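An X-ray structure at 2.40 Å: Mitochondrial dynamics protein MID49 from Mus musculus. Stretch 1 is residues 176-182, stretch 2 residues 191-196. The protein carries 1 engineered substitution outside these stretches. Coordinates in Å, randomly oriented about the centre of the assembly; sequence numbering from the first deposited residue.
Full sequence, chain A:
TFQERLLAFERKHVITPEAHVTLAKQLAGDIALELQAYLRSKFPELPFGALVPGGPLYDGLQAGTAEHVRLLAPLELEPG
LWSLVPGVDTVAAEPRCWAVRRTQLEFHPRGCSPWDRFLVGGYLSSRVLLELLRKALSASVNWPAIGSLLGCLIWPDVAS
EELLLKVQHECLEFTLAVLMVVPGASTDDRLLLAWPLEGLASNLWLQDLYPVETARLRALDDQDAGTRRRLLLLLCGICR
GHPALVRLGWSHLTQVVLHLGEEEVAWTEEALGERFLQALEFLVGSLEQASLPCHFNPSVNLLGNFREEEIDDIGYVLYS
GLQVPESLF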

# COMPACT_ATOMS: atom_id res chain seq x y z
N LEU A 176 -1.85 -7.70 8.43
CA LEU A 176 -0.47 -7.42 8.08
C LEU A 176 -0.23 -7.89 6.64
O LEU A 176 -0.56 -9.02 6.28
N ALA A 177 0.29 -7.00 5.81
CA ALA A 177 0.71 -7.42 4.47
C ALA A 177 2.21 -7.65 4.50
O ALA A 177 2.99 -6.71 4.69
N VAL A 178 2.62 -8.91 4.35
CA VAL A 178 4.04 -9.22 4.35
C VAL A 178 4.60 -8.92 2.98
O VAL A 178 4.23 -9.58 2.00
N LEU A 179 5.46 -7.91 2.90
CA LEU A 179 5.95 -7.43 1.62
C LEU A 179 7.45 -7.60 1.46
O LEU A 179 8.23 -6.89 2.11
N MET A 180 7.85 -8.52 0.58
CA MET A 180 9.28 -8.62 0.22
C MET A 180 9.60 -7.51 -0.78
O MET A 180 8.93 -7.38 -1.80
N VAL A 181 10.59 -6.68 -0.48
CA VAL A 181 10.79 -5.48 -1.26
C VAL A 181 12.24 -5.30 -1.69
O VAL A 181 13.16 -5.79 -1.02
N VAL A 182 12.42 -4.65 -2.85
CA VAL A 182 13.75 -4.19 -3.31
C VAL A 182 13.66 -2.66 -3.55
O VAL A 182 12.56 -2.14 -3.82
N LEU A 191 9.59 1.59 -4.00
CA LEU A 191 9.97 0.19 -3.85
C LEU A 191 9.40 -0.65 -4.98
O LEU A 191 8.51 -0.22 -5.71
N LEU A 192 9.95 -1.85 -5.12
CA LEU A 192 9.31 -2.89 -5.89
C LEU A 192 8.89 -3.96 -4.91
O LEU A 192 9.68 -4.35 -4.04
N LEU A 193 7.65 -4.44 -5.04
CA LEU A 193 7.15 -5.48 -4.15
C LEU A 193 7.02 -6.80 -4.88
O LEU A 193 6.61 -6.84 -6.03
N ALA A 194 7.32 -7.88 -4.18
CA ALA A 194 6.94 -9.19 -4.64
C ALA A 194 5.46 -9.38 -4.33
O ALA A 194 5.09 -9.93 -3.30
N TRP A 195 4.59 -8.97 -5.24
CA TRP A 195 3.17 -9.05 -4.96
C TRP A 195 2.52 -9.74 -6.11
O TRP A 195 3.01 -9.67 -7.23
N PRO A 196 1.45 -10.48 -5.84
CA PRO A 196 0.79 -11.12 -6.96
C PRO A 196 0.03 -10.14 -7.80
O PRO A 196 -0.51 -9.12 -7.37

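Two neighbouring strands pair antiparallel here, and side chains fill the space along the seam. Val182 and Leu192 form the hydrogen-bonded pair: Val182 N to Leu192 O is 3.0 Å and Leu192 N to Val182 O is 2.9 Å. Ala194 N adds a bond to Met180 O at 2.9 Å.

Val181 and Leu193 share one face of the sheet. Both have chi1 m. The end of Leu193 leans across, so its CD2 meets Val181 CG1 at 3.5 Å and Leu179 CD1 at 4.1 Å. The methyl thus sits against two side chains of the facing strand. Leu191 (m, t) brings CD1 to 4.2 Å from Val181 CB. On the other face, Val182 CG2 rests on Leu192 CB at 3.5 Å. Met180 (m, t, m) lies beside Ala194, with both its CB and its CE 4.0 Å from Ala194 CB; the small alanine presents just one methyl there.

Trp195 is the broad surface beyond the pairing. Its chi1 is -146°, between wells. Leu179 (m, t) lays CD2 over one face of the Trp195 ring, 3.7 Å from the centroid of its six-membered ring, a CH-pi contact. Ala177 CB lies 4.2 Å from Trp195 CH2.

A water bridges the backbones where direct pairing stops. The water O donates to Val178 O (3.0 Å) and Ala194 O (2.7 Å) and accepts from Met180 N (2.9 Å).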

# COMPACT_ATOMS: atom_id res chain seq x y z
CB LEU A 176 0.51 -8.10 9.03
CG LEU A 176 0.69 -7.49 10.42
CD1 LEU A 176 1.28 -8.53 11.37
CD2 LEU A 176 1.57 -6.25 10.41
CB ALA A 177 0.33 -6.38 3.41
CB VAL A 178 4.32 -10.67 4.71
CG1 VAL A 178 5.81 -10.90 4.78
CG2 VAL A 178 3.65 -11.02 6.03
CB LEU A 179 5.60 -5.96 1.43
CG LEU A 179 4.12 -5.61 1.53
CD1 LEU A 179 3.97 -4.10 1.74
CD2 LEU A 179 3.36 -6.06 0.27
CB MET A 180 9.62 -10.00 -0.36
CG MET A 180 9.70 -11.12 0.69
SD MET A 180 9.89 -12.77 -0.01
CE MET A 180 8.41 -12.93 -1.01
CB VAL A 181 10.30 -4.24 -0.48
CG1 VAL A 181 8.82 -4.40 -0.09
CG2 VAL A 181 11.14 -4.00 0.76
CB VAL A 182 14.23 -4.95 -4.59
CG1 VAL A 182 14.16 -6.46 -4.41
CG2 VAL A 182 13.41 -4.58 -5.77
CB LEU A 191 9.49 -0.38 -2.51
CG LEU A 191 10.08 0.30 -1.25
CD1 LEU A 191 9.39 -0.17 0.05
CD2 LEU A 191 11.61 0.09 -1.16
CB LEU A 192 10.27 -3.48 -6.93
CG LEU A 192 10.97 -2.46 -7.82
CD1 LEU A 192 11.97 -3.16 -8.73
CD2 LEU A 192 9.95 -1.67 -8.57
CB LEU A 193 5.79 -5.11 -3.58
CG LEU A 193 5.40 -3.69 -3.16
CD1 LEU A 193 3.90 -3.57 -3.18
CD2 LEU A 193 5.90 -3.42 -1.77
CB ALA A 194 7.79 -10.26 -3.94
CB TRP A 195 2.55 -7.67 -4.73
CG TRP A 195 1.41 -7.62 -3.70
CD1 TRP A 195 0.19 -7.04 -3.87
CD2 TRP A 195 1.40 -8.20 -2.38
NE1 TRP A 195 -0.57 -7.19 -2.73
CE2 TRP A 195 0.14 -7.90 -1.81
CE3 TRP A 195 2.33 -8.94 -1.62
CZ2 TRP A 195 -0.21 -8.31 -0.50
CZ3 TRP A 195 1.98 -9.34 -0.32
CH2 TRP A 195 0.72 -9.03 0.22
CB PRO A 196 -0.17 -12.10 -6.30
CG PRO A 196 -0.51 -11.44 -5.02
CD PRO A 196 0.78 -10.82 -4.57
O HOH W 1 5.60 -9.83 -0.68